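Local coordinates for (R)-specific enoyl-CoA hydratase (PDB 5CPG), which catalyses the (R)-specific hydration of trans-2-enoyl-CoA to (R)-3-hydroxyacyl-CoA as a dimeric hotdog-fold hydratase of the MaoC family, at residues 5-10 / 139-144; 20-25 / 96-101; 40-45 / 55-60; 59-64 / 87-92; 74-79 / 133-138. All coordinates share one frame; numbering follows the deposited sequence.

Contact 1 of 5, residues 5-10 / 139-144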
# COMPACT_ATOMS: atom_id res chain seq x y z
N ASN A 5 -15.17 12.51 -11.84
CA ASN A 5 -13.84 13.02 -11.52
C ASN A 5 -13.81 14.54 -11.50
O ASN A 5 -14.81 15.22 -11.76
CB ASN A 5 -12.79 12.48 -12.47
CG ASN A 5 -12.97 12.94 -13.91
OD1 ASN A 5 -13.88 13.70 -14.24
ND2 ASN A 5 -12.08 12.48 -14.77
N ILE A 6 -12.66 15.05 -11.12
CA ILE A 6 -12.32 16.47 -11.21
C ILE A 6 -11.09 16.60 -12.12
O ILE A 6 -9.95 16.36 -11.68
CB ILE A 6 -12.04 17.07 -9.83
CG1 ILE A 6 -13.11 16.68 -8.80
CG2 ILE A 6 -11.84 18.60 -9.90
CD1 ILE A 6 -14.49 17.18 -9.13
N PRO A 7 -11.31 16.97 -13.39
CA PRO A 7 -10.22 17.07 -14.36
C PRO A 7 -9.25 18.17 -14.01
O PRO A 7 -9.56 19.04 -13.20
CB PRO A 7 -10.94 17.39 -15.68
CG PRO A 7 -12.39 17.07 -15.43
CD PRO A 7 -12.61 17.33 -13.98
N TYR A 8 -8.07 18.12 -14.63
CA TYR A 8 -6.99 19.06 -14.36
C TYR A 8 -7.43 20.54 -14.39
O TYR A 8 -7.08 21.30 -13.50
CB TYR A 8 -5.87 18.83 -15.38
CG TYR A 8 -4.63 19.67 -15.17
CD1 TYR A 8 -3.65 19.31 -14.25
CD2 TYR A 8 -4.42 20.81 -15.94
CE1 TYR A 8 -2.48 20.07 -14.10
CE2 TYR A 8 -3.28 21.57 -15.78
CZ TYR A 8 -2.32 21.21 -14.87
OH TYR A 8 -1.19 21.97 -14.74
N ALA A 9 -8.23 20.91 -15.38
CA ALA A 9 -8.65 22.31 -15.50
C ALA A 9 -9.51 22.77 -14.32
O ALA A 9 -9.45 23.94 -13.94
CB ALA A 9 -9.40 22.51 -16.79
N GLU A 10 -10.28 21.86 -13.74
CA GLU A 10 -11.13 22.21 -12.61
C GLU A 10 -10.41 22.16 -11.28
O GLU A 10 -10.82 22.79 -10.31
CB GLU A 10 -12.36 21.30 -12.58
CG GLU A 10 -13.10 21.25 -13.90
CD GLU A 10 -14.31 20.34 -13.89
OE1 GLU A 10 -14.82 20.01 -12.79
OE2 GLU A 10 -14.75 19.95 -15.00
N GLU A 139 -7.54 14.49 -18.07
CA GLU A 139 -7.74 15.60 -19.00
C GLU A 139 -9.22 15.93 -19.16
O GLU A 139 -9.59 17.09 -19.21
CB GLU A 139 -7.12 15.27 -20.36
CG GLU A 139 -7.33 16.35 -21.44
CD GLU A 139 -6.52 17.62 -21.21
OE1 GLU A 139 -5.31 17.64 -21.55
OE2 GLU A 139 -7.09 18.61 -20.71
N GLU A 140 -10.07 14.91 -19.23
CA GLU A 140 -11.49 15.13 -19.54
C GLU A 140 -12.41 14.72 -18.40
O GLU A 140 -12.05 13.90 -17.54
CB GLU A 140 -11.88 14.37 -20.80
CG GLU A 140 -11.96 12.86 -20.61
CD GLU A 140 -10.59 12.17 -20.61
OE1 GLU A 140 -9.55 12.87 -20.69
OE2 GLU A 140 -10.56 10.92 -20.52
N LYS A 141 -13.60 15.31 -18.39
CA LYS A 141 -14.58 15.03 -17.35
C LYS A 141 -15.09 13.61 -17.55
O LYS A 141 -15.25 13.15 -18.69
CB LYS A 141 -15.73 16.02 -17.39
CG LYS A 141 -16.69 15.95 -16.21
CD LYS A 141 -16.04 16.42 -14.91
CE LYS A 141 -17.06 16.57 -13.79
NZ LYS A 141 -16.43 17.22 -12.60
N LEU A 142 -15.33 12.92 -16.44
CA LEU A 142 -15.62 11.50 -16.47
C LEU A 142 -16.61 11.12 -15.40
O LEU A 142 -16.58 11.67 -14.29
CB LEU A 142 -14.35 10.70 -16.28
CG LEU A 142 -13.64 10.19 -17.51
CD1 LEU A 142 -12.24 9.77 -17.11
CD2 LEU A 142 -14.43 9.02 -18.03
N SER A 143 -17.49 10.19 -15.74
CA SER A 143 -18.43 9.62 -14.79
C SER A 143 -18.34 8.10 -14.93
O SER A 143 -18.47 7.54 -16.02
CB SER A 143 -19.85 10.15 -15.04
OG SER A 143 -20.65 10.09 -13.88
N VAL A 144 -18.07 7.41 -13.83
CA VAL A 144 -17.74 6.01 -13.91
C VAL A 144 -18.49 5.24 -12.82
O VAL A 144 -18.59 5.71 -11.69
CB VAL A 144 -16.22 5.79 -13.76
CG1 VAL A 144 -15.87 4.30 -13.72
CG2 VAL A 144 -15.46 6.50 -14.88
O HOH W 1 -8.56 19.16 -17.86
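N5 carries most of the hydrogen bonding with 139-144, through its backbone and its side chain. N5 N donates to L142 O at 2.9 Å. The side chain has CG between the backbone N and the carbonyl carbon (chi1 65°), which sets CG on the side of 140-142. There N5 OD1 accepts from L142 N at 2.7 Å. That donor sits above the carbonyl plane of the amide, and the bond is bent, at 132°. N5 ND2 gives a straighter bond to E140 O at 3.1 Å, with the acceptor close to the amide plane. N5 ND2 also donates to P78 O. One water joins A9 N to E139 O.

The charged pair is K141 and E10. K141 NZ donates to N5 O at 2.7 Å, nearly in line with the C=O bond. K141 NZ also forms a salt bridge with E10 OE1 at 3.2 Å, met on the syn side of the carboxylate. The lysine chain is bent at chi2 and passes N5 on the way.

Nonpolar contact is modest. P7 CG rests 3.6 Å from K141 CA, and P7 CD touches the K141 methylene chain.

The contact ties the loop after strand 3-4 to the chain that leaves the hotdog sheet, beside the small pairing of 3-4 with 143-144. Y8 holds K108 by cation-pi contact and so adds a link to the sheet. The buried N5 amide has partners at both its oxygen and its nitrogen. The positive charge of K141 would tend to polarise the backbone carbonyl of N5, while E10 probably balances that charge; both charged side chains are exposed.

Contact 2 of 5, residues 20-25 / 96-101; sequences TSSIAE and GDDLKV
The peptide units of S21 and L99 are the flat groups that meet here. L99 O accepts from S21 N at 2.9 Å, in the carbonyl plane. T20 CA is 3.3 Å from L99 O, a CA-H...O contact. The return bond, from L99 N to S21 O, is 2.8 Å long and nearly straight at 173°. The D98 carboxylate meets no N-H across the contact. D98 OD1 comes up to S22 CB at 3.1 Å. T20, S22, D98 and K100 share one face of the sheet. Here the T20 and K100 side chains cross obliquely, T20 CG2 meeting K100 CB and CG. S21 and L99 lie on the other face, which looks to helix 62-73.

S21 and L99 form the antiparallel hydrogen-bonded pair, flanked by the non-hydrogen-bonded pairs T20-K100 and S22-D98. These are strand 16-22, an outermost strand of this chain's sheet, and strand 98-109 of the hotdog sheet, which wraps round helix 62-73. The pairing runs on past the strand ends. I23 N donates to D97 O at 2.9 Å, and G96 N donates to I23 O at 2.9 Å.

I23 CG1 is anti to the carbonyl carbon (chi1 -51°). The chain then carries I23 CD1 to 3.7 Å from L99 CD1, and the two side chains cross. I23 also packs on L62 and A58. The D97 carboxylate turns away from 20-25, with OD2 bound by K94 N and OD1 by Q123 NE2.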
# COMPACT_ATOMS: atom_id res chain seq x y z
N THR A 20 -12.72 8.26 4.40
CA THR A 20 -12.60 7.76 5.76
C THR A 20 -12.75 6.25 5.77
O THR A 20 -13.43 5.68 4.91
CB THR A 20 -13.66 8.34 6.68
OG1 THR A 20 -14.94 8.03 6.11
CG2 THR A 20 -13.47 9.83 6.90
N SER A 21 -12.15 5.60 6.76
CA SER A 21 -12.22 4.15 6.83
C SER A 21 -12.07 3.69 8.27
O SER A 21 -11.25 4.20 9.02
CB SER A 21 -11.13 3.52 5.96
OG SER A 21 -11.24 2.10 5.99
N SER A 22 -12.87 2.70 8.67
CA SER A 22 -12.70 2.17 10.00
C SER A 22 -11.65 1.07 9.95
O SER A 22 -11.52 0.42 8.94
CB SER A 22 -14.03 1.61 10.50
OG SER A 22 -14.53 0.69 9.54
N ILE A 23 -10.89 0.89 11.02
CA ILE A 23 -9.90 -0.18 11.08
C ILE A 23 -10.45 -1.39 11.84
O ILE A 23 -10.35 -1.51 13.06
CB ILE A 23 -8.61 0.29 11.76
CG1 ILE A 23 -8.14 1.60 11.11
CG2 ILE A 23 -7.53 -0.78 11.60
CD1 ILE A 23 -7.93 1.48 9.64
N ALA A 24 -11.02 -2.31 11.09
CA ALA A 24 -11.69 -3.45 11.69
C ALA A 24 -10.84 -4.68 11.47
O ALA A 24 -9.86 -4.67 10.74
CB ALA A 24 -13.09 -3.63 11.06
N GLU A 25 -11.22 -5.77 12.11
CA GLU A 25 -10.46 -7.00 12.01
C GLU A 25 -10.32 -7.42 10.54
O GLU A 25 -9.31 -7.91 10.10
CB GLU A 25 -11.18 -8.11 12.79
CG GLU A 25 -10.47 -9.45 12.68
CD GLU A 25 -11.12 -10.58 13.44
OE1 GLU A 25 -12.33 -10.78 13.24
OE2 GLU A 25 -10.39 -11.28 14.20
N GLY A 96 -9.59 -1.04 15.78
CA GLY A 96 -10.59 -0.16 16.38
C GLY A 96 -10.37 1.34 16.25
O GLY A 96 -11.15 2.14 16.77
N ASP A 97 -9.31 1.75 15.57
CA ASP A 97 -9.14 3.16 15.23
C ASP A 97 -10.00 3.49 14.02
O ASP A 97 -10.47 2.58 13.34
CB ASP A 97 -7.65 3.46 14.91
CG ASP A 97 -6.80 3.51 16.15
OD1 ASP A 97 -7.33 3.50 17.26
OD2 ASP A 97 -5.55 3.57 16.03
N ASP A 98 -10.22 4.79 13.73
CA ASP A 98 -10.90 5.20 12.50
C ASP A 98 -9.99 6.19 11.83
O ASP A 98 -9.50 7.08 12.50
CB ASP A 98 -12.25 5.88 12.76
CG ASP A 98 -13.33 4.90 13.14
OD1 ASP A 98 -13.87 4.23 12.22
OD2 ASP A 98 -13.69 4.85 14.34
N LEU A 99 -9.77 6.04 10.54
CA LEU A 99 -8.82 6.94 9.88
C LEU A 99 -9.53 7.86 8.91
O LEU A 99 -10.50 7.49 8.27
CB LEU A 99 -7.75 6.13 9.12
CG LEU A 99 -6.95 5.18 9.97
CD1 LEU A 99 -5.91 4.48 9.09
CD2 LEU A 99 -6.29 5.92 11.12
N LYS A 100 -8.99 9.07 8.79
CA LYS A 100 -9.45 10.01 7.79
C LYS A 100 -8.27 10.42 6.92
O LYS A 100 -7.27 10.93 7.44
CB LYS A 100 -10.06 11.25 8.47
CG LYS A 100 -10.41 12.36 7.50
CD LYS A 100 -10.90 13.58 8.26
CE LYS A 100 -9.91 13.94 9.38
NZ LYS A 100 -10.30 15.14 10.21
N VAL A 101 -8.37 10.12 5.63
CA VAL A 101 -7.41 10.59 4.65
C VAL A 101 -7.82 11.99 4.23
O VAL A 101 -8.99 12.24 3.89
CB VAL A 101 -7.35 9.70 3.40
CG1 VAL A 101 -6.48 10.35 2.34
CG2 VAL A 101 -6.83 8.30 3.78

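Contact 3 of 5, residues 40-45 / 55-60; sequences PVHLDA and ERIAHG
The imidazoles of H42 and H59 lie face to face, centroids 3.8 Å apart and planes at 24°. The stack is offset. H42 CD2 sits 3.4 Å from H59 CD2, toward the rim of the ring. The opposite face of H42 is covered by V41 CG1, over the ring centre, so the ring is held between a methyl and an aromatic group. Its rotation is fixed at the edge. H42 ND1 donates to I57 O at 2.7 Å, in the ring plane and nearly straight at 171°, although it stands above the plane of the carbonyl. H59 is itself placed by NE2, which bonds to D37 O, and by F31, whose ring meets it.

P40, V41 and H42, with D37, are consistent with the hydratase 2 motif of this family, and 55-60 is the loop leading into helix 62-73. The backbones join where I57 N donates to V41 O at 3.1 Å. V41 CG1 and I57 CG1 are in apolar contact at 4.1 Å.

The R56 chain passes alongside L43 and A45. It bends at chi3 (-69°), and R56 NE lies 3.9 Å from A45 CB; that methyl lies over one face of the guanidinium. R56 NH1 donates to L43 O at 3.2 Å from above the carbonyl plane, and also makes a salt bridge with E25. H42 O is buried here with no partner in the model. L43 packs on A147 of the second subunit.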
# COMPACT_ATOMS: atom_id res chain seq x y z
N PRO A 40 2.27 -11.85 13.27
CA PRO A 40 1.10 -12.18 14.10
C PRO A 40 0.54 -11.00 14.88
O PRO A 40 -0.62 -11.08 15.33
CB PRO A 40 1.64 -13.28 15.03
CG PRO A 40 3.15 -13.07 15.03
CD PRO A 40 3.45 -12.66 13.59
N VAL A 41 1.27 -9.89 15.00
CA VAL A 41 0.72 -8.76 15.73
C VAL A 41 -0.45 -8.13 14.95
O VAL A 41 -1.25 -7.38 15.52
CB VAL A 41 1.78 -7.69 16.02
CG1 VAL A 41 2.07 -6.86 14.72
CG2 VAL A 41 1.35 -6.80 17.14
N HIS A 42 -0.53 -8.42 13.64
CA HIS A 42 -1.66 -7.96 12.84
C HIS A 42 -2.83 -8.94 12.77
O HIS A 42 -3.93 -8.57 12.34
CB HIS A 42 -1.19 -7.69 11.40
CG HIS A 42 0.01 -6.81 11.32
ND1 HIS A 42 0.03 -5.53 11.81
CD2 HIS A 42 1.24 -7.05 10.82
CE1 HIS A 42 1.23 -4.99 11.60
NE2 HIS A 42 1.98 -5.90 11.00
N LEU A 43 -2.63 -10.19 13.18
CA LEU A 43 -3.60 -11.23 12.92
C LEU A 43 -4.08 -12.02 14.13
O LEU A 43 -5.23 -12.40 14.17
CB LEU A 43 -3.04 -12.23 11.90
CG LEU A 43 -2.91 -11.65 10.47
CD1 LEU A 43 -2.19 -12.61 9.53
CD2 LEU A 43 -4.28 -11.28 9.89
N ASP A 44 -3.18 -12.29 15.06
CA ASP A 44 -3.37 -13.24 16.17
C ASP A 44 -3.63 -12.48 17.46
O ASP A 44 -2.73 -11.87 17.98
CB ASP A 44 -2.12 -14.14 16.29
CG ASP A 44 -2.28 -15.27 17.31
OD1 ASP A 44 -2.96 -15.08 18.33
OD2 ASP A 44 -1.69 -16.35 17.10
N ALA A 45 -4.87 -12.49 17.94
CA ALA A 45 -5.22 -11.68 19.09
C ALA A 45 -4.48 -12.16 20.36
O ALA A 45 -4.02 -11.37 21.16
CB ALA A 45 -6.75 -11.71 19.33
N GLU A 55 -3.06 -5.41 21.92
CA GLU A 55 -4.10 -5.76 20.99
C GLU A 55 -3.48 -5.68 19.60
O GLU A 55 -2.35 -5.20 19.45
CB GLU A 55 -5.29 -4.80 21.08
CG GLU A 55 -4.83 -3.38 20.76
CD GLU A 55 -5.92 -2.31 20.93
OE1 GLU A 55 -7.03 -2.63 21.39
OE2 GLU A 55 -5.64 -1.14 20.61
N ARG A 56 -4.21 -6.15 18.59
CA ARG A 56 -3.64 -6.15 17.23
C ARG A 56 -3.53 -4.73 16.67
O ARG A 56 -4.28 -3.83 17.02
CB ARG A 56 -4.48 -7.04 16.33
CG ARG A 56 -4.27 -8.55 16.54
CD ARG A 56 -5.32 -9.34 15.81
NE ARG A 56 -6.63 -9.15 16.43
CZ ARG A 56 -7.73 -9.73 16.00
NH1 ARG A 56 -7.69 -10.53 14.94
NH2 ARG A 56 -8.89 -9.51 16.61
N ILE A 57 -2.58 -4.54 15.76
CA ILE A 57 -2.40 -3.23 15.12
C ILE A 57 -2.43 -3.41 13.59
O ILE A 57 -2.18 -4.51 13.08
CB ILE A 57 -1.07 -2.54 15.55
CG1 ILE A 57 0.14 -3.30 15.02
CG2 ILE A 57 -0.96 -2.45 17.07
CD1 ILE A 57 1.44 -2.61 15.32
N ALA A 58 -2.69 -2.32 12.88
CA ALA A 58 -2.79 -2.38 11.42
C ALA A 58 -1.40 -2.35 10.82
O ALA A 58 -0.45 -1.85 11.45
CB ALA A 58 -3.61 -1.20 10.89
N HIS A 59 -1.27 -2.88 9.62
CA HIS A 59 -0.03 -2.70 8.86
C HIS A 59 0.15 -1.23 8.53
O HIS A 59 -0.79 -0.57 8.12
CB HIS A 59 -0.09 -3.52 7.57
CG HIS A 59 -0.47 -4.96 7.78
ND1 HIS A 59 -1.76 -5.37 8.00
CD2 HIS A 59 0.28 -6.08 7.70
CE1 HIS A 59 -1.79 -6.70 8.08
NE2 HIS A 59 -0.56 -7.15 7.89
N GLY A 60 1.37 -0.73 8.68
CA GLY A 60 1.59 0.68 8.36
C GLY A 60 1.15 1.04 6.97
O GLY A 60 0.57 2.10 6.75

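Contact 4 of 5, residues 59-64 / 87-92; sequences HGMLSG and LRFTRP
G60 O is approached by two groups. F89 CE1 comes to 3.3 Å from G60 O across the contact, in an oblique position relative to the ring. S63 N donates to G60 O at 3.3 Å, within the turn that leads into the helix. G60 has no side chain, and the F89 ring lies against its backbone. F89 CB points toward 59-64, and chi1 of -55° sets CG beside the backbone N.

This is the entry of helix 62-73 meeting the end of strand 81-89, part of the hotdog core in which the sheet curves round the central helix. A type I turn from H59 to L62 starts that approach.

M61 bridges the two strand residues. Its chain bends at chi2 and chi3. M61 SD then lies 3.8 Å from L87 CD1, with the two side chains crossing at about a right angle. M61 CE reaches the edge of the F89 ring, 4.0 Å from F89 CZ. L87 CD1 also lies 4.0 Å from G64 CA, against the bare backbone of the helix. Beyond these residues the sheet continues into the second subunit, where L87 and R88 pair with a strand, and Y82 of that chain meets the F89 ring.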
# COMPACT_ATOMS: atom_id res chain seq x y z
N HIS A 59 -1.27 -2.88 9.62
CA HIS A 59 -0.03 -2.70 8.86
C HIS A 59 0.15 -1.23 8.53
O HIS A 59 -0.79 -0.57 8.12
CB HIS A 59 -0.09 -3.52 7.57
CG HIS A 59 -0.47 -4.96 7.78
ND1 HIS A 59 -1.76 -5.37 8.00
CD2 HIS A 59 0.28 -6.08 7.70
CE1 HIS A 59 -1.79 -6.70 8.08
NE2 HIS A 59 -0.56 -7.15 7.89
N GLY A 60 1.37 -0.73 8.68
CA GLY A 60 1.59 0.68 8.36
C GLY A 60 1.15 1.04 6.97
O GLY A 60 0.57 2.10 6.75
N MET A 61 1.41 0.14 6.01
CA MET A 61 1.11 0.43 4.62
C MET A 61 -0.38 0.38 4.27
O MET A 61 -0.75 0.72 3.15
CB MET A 61 1.90 -0.54 3.73
CG MET A 61 1.84 -0.32 2.23
SD MET A 61 2.40 1.31 1.72
CE MET A 61 4.17 1.13 1.97
N LEU A 62 -1.24 -0.04 5.22
CA LEU A 62 -2.69 0.09 5.02
C LEU A 62 -3.02 1.58 4.70
O LEU A 62 -3.87 1.86 3.85
CB LEU A 62 -3.47 -0.41 6.24
CG LEU A 62 -5.01 -0.25 6.17
CD1 LEU A 62 -5.59 -1.05 5.01
CD2 LEU A 62 -5.65 -0.66 7.49
N SER A 63 -2.33 2.53 5.32
CA SER A 63 -2.60 3.91 4.98
C SER A 63 -2.24 4.27 3.54
O SER A 63 -2.90 5.12 2.96
CB SER A 63 -1.86 4.86 5.92
OG SER A 63 -2.44 4.83 7.21
N GLY A 64 -1.20 3.63 2.98
CA GLY A 64 -0.87 3.89 1.58
C GLY A 64 -1.99 3.39 0.70
O GLY A 64 -2.36 4.01 -0.26
N LEU A 87 5.59 8.46 1.75
CA LEU A 87 4.88 8.21 3.00
C LEU A 87 5.82 8.33 4.17
O LEU A 87 6.93 7.77 4.18
CB LEU A 87 4.27 6.78 3.00
CG LEU A 87 3.25 6.56 1.89
CD1 LEU A 87 2.99 5.04 1.74
CD2 LEU A 87 1.93 7.24 2.23
N ARG A 88 5.38 9.04 5.20
CA ARG A 88 6.13 8.97 6.46
C ARG A 88 5.14 8.46 7.50
O ARG A 88 4.04 9.00 7.64
CB ARG A 88 6.68 10.33 6.83
CG ARG A 88 7.65 10.87 5.78
CD ARG A 88 8.05 12.33 5.97
NE ARG A 88 7.00 13.31 5.64
CZ ARG A 88 6.74 13.76 4.41
NH1 ARG A 88 7.40 13.31 3.34
NH2 ARG A 88 5.79 14.66 4.22
N PHE A 89 5.54 7.41 8.21
CA PHE A 89 4.66 6.73 9.18
C PHE A 89 4.95 7.30 10.58
O PHE A 89 6.00 7.05 11.17
CB PHE A 89 4.87 5.22 9.15
CG PHE A 89 4.70 4.61 7.77
CD1 PHE A 89 3.43 4.38 7.24
CD2 PHE A 89 5.82 4.27 7.01
CE1 PHE A 89 3.27 3.85 5.97
CE2 PHE A 89 5.68 3.71 5.77
CZ PHE A 89 4.43 3.51 5.22
N THR A 90 4.01 8.09 11.07
CA THR A 90 4.23 8.93 12.24
C THR A 90 3.78 8.27 13.52
O THR A 90 4.48 8.31 14.53
CB THR A 90 3.48 10.24 12.08
OG1 THR A 90 3.81 10.79 10.82
CG2 THR A 90 3.93 11.25 13.19
N ARG A 91 2.64 7.61 13.44
CA ARG A 91 2.05 6.94 14.60
C ARG A 91 1.47 5.60 14.19
O ARG A 91 0.97 5.47 13.09
CB ARG A 91 0.93 7.80 15.22
CG ARG A 91 1.43 9.11 15.88
CD ARG A 91 0.28 9.99 16.34
NE ARG A 91 0.75 11.17 17.11
CZ ARG A 91 1.16 12.30 16.56
NH1 ARG A 91 1.17 12.44 15.23
NH2 ARG A 91 1.57 13.32 17.33
N PRO A 92 1.48 4.62 15.09
CA PRO A 92 0.81 3.36 14.77
C PRO A 92 -0.71 3.49 14.72
O PRO A 92 -1.31 4.43 15.28
CB PRO A 92 1.21 2.45 15.93
CG PRO A 92 1.46 3.39 17.04
CD PRO A 92 2.04 4.62 16.46

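Contact 5 of 5, residues 74-79 / 133-138; sequences VLPGPG and AEIMAP
P76 and I135 meet tip to tip, the loop after the central helix against the end of strand 127-136 of the hotdog sheet. P76 CD is 3.4 Å from I135 CD1, tighter than the usual carbon contact. I135 CG1 takes the place between the backbone N and the carbonyl carbon (chi1 60°), and the chain then extends (chi2 178°) to the proline. The P76 ring touches two more residues. P76 CG lies 4.0 Å from A137 CB, and P76 CB lies 3.6 Å from P138 CD. I135, A137 and P138 thus lean on P76, all through carbon atoms, while M136 points away.

P138 also covers P78 and G79. Its ring lies beside them, with P138 CG 3.7 Å from G79 C. P78 CB points away from 133-138, and P78 packs on N39 of the second subunit.

The next shell sets these rings in place. The L75-P76 peptide bond is cis, which kinks the chain at P76. P76 and I135 both rest on I71 of helix 62-73, so that helix backs both partners, and I135 is further flanked by V114, M116 and Y82 of the neighbouring strands. P76 O is bonded by the backbone of I6, and G77 O by T80 OG1. P78 O lies 3.3 Å from P138 CG.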
# COMPACT_ATOMS: atom_id res chain seq x y z
N VAL A 74 -11.85 9.78 -5.37
CA VAL A 74 -12.44 11.03 -4.85
C VAL A 74 -11.78 12.24 -5.49
O VAL A 74 -12.47 13.01 -6.14
CB VAL A 74 -12.33 11.15 -3.32
CG1 VAL A 74 -13.00 12.44 -2.85
CG2 VAL A 74 -13.01 9.96 -2.64
N LEU A 75 -10.46 12.41 -5.34
CA LEU A 75 -9.80 13.60 -5.89
C LEU A 75 -8.38 13.30 -6.40
O LEU A 75 -7.48 12.99 -5.61
CB LEU A 75 -9.74 14.69 -4.82
CG LEU A 75 -9.13 16.05 -5.21
CD1 LEU A 75 -10.09 16.82 -6.12
CD2 LEU A 75 -8.67 16.95 -4.02
N PRO A 76 -8.16 13.43 -7.72
CA PRO A 76 -9.14 13.84 -8.74
C PRO A 76 -10.14 12.77 -9.16
O PRO A 76 -11.09 13.06 -9.86
CB PRO A 76 -8.26 14.24 -9.95
CG PRO A 76 -6.86 14.30 -9.41
CD PRO A 76 -6.83 13.28 -8.31
N GLY A 77 -9.91 11.52 -8.78
CA GLY A 77 -10.88 10.49 -9.10
C GLY A 77 -10.61 9.76 -10.39
O GLY A 77 -9.48 9.70 -10.87
N PRO A 78 -11.66 9.16 -10.98
CA PRO A 78 -11.43 8.33 -12.17
C PRO A 78 -10.64 8.99 -13.32
O PRO A 78 -10.90 10.14 -13.64
CB PRO A 78 -12.85 7.98 -12.62
CG PRO A 78 -13.61 7.93 -11.36
CD PRO A 78 -13.04 9.02 -10.47
N GLY A 79 -9.68 8.27 -13.89
CA GLY A 79 -8.84 8.77 -14.95
C GLY A 79 -7.46 9.26 -14.51
O GLY A 79 -6.65 9.60 -15.32
N ALA A 133 1.77 12.88 -2.99
CA ALA A 133 1.65 12.08 -4.21
C ALA A 133 1.98 12.92 -5.44
O ALA A 133 1.71 14.13 -5.45
CB ALA A 133 0.23 11.55 -4.33
N GLU A 134 2.51 12.29 -6.48
CA GLU A 134 2.61 12.95 -7.77
C GLU A 134 1.69 12.14 -8.68
O GLU A 134 1.76 10.90 -8.72
CB GLU A 134 4.06 12.97 -8.31
CG GLU A 134 4.19 13.71 -9.68
CD GLU A 134 5.59 13.54 -10.35
OE1 GLU A 134 6.55 13.03 -9.71
OE2 GLU A 134 5.74 13.91 -11.54
N ILE A 135 0.79 12.83 -9.35
CA ILE A 135 -0.16 12.18 -10.26
C ILE A 135 -0.26 12.94 -11.57
O ILE A 135 0.13 14.10 -11.67
CB ILE A 135 -1.57 12.11 -9.61
CG1 ILE A 135 -2.06 13.53 -9.31
CG2 ILE A 135 -1.50 11.21 -8.32
CD1 ILE A 135 -3.47 13.64 -8.71
N MET A 136 -0.80 12.27 -12.58
CA MET A 136 -1.31 12.95 -13.77
C MET A 136 -2.82 12.98 -13.67
O MET A 136 -3.48 11.94 -13.64
CB MET A 136 -0.84 12.24 -15.05
CG MET A 136 -1.30 12.97 -16.32
SD MET A 136 -0.54 12.23 -17.76
CE MET A 136 1.13 12.14 -17.17
N ALA A 137 -3.37 14.19 -13.58
CA ALA A 137 -4.81 14.29 -13.38
C ALA A 137 -5.50 14.05 -14.71
O ALA A 137 -4.87 14.17 -15.77
CB ALA A 137 -5.17 15.70 -12.81
N PRO A 138 -6.79 13.72 -14.67
CA PRO A 138 -7.54 13.40 -15.89
C PRO A 138 -7.67 14.65 -16.76
O PRO A 138 -7.84 15.73 -16.21
CB PRO A 138 -8.92 12.97 -15.38
CG PRO A 138 -8.73 12.66 -13.94
CD PRO A 138 -7.62 13.54 -13.46

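Contacts 4 and 5 are buried and mainly apolar. Contact 4 packs the start of helix 62-73 on strand 81-89, and contact 5 the loop after it on the end of strand 127-136. Contact 2 adds an outermost strand of this chain's sheet through backbone bonds, and its I23 touches L62 of contact 4. Contact 3 shares H59 and G60 with contact 4 and is linked to contact 2 by the E25-R56 salt bridge; it is richer in rings and polar bonds. Contact 1 lies across the chain's centre from contact 3, about 38 Å between centres. It is polar, half its touching residues are exposed, and its N5 and I6 meet the proline loop of contact 5.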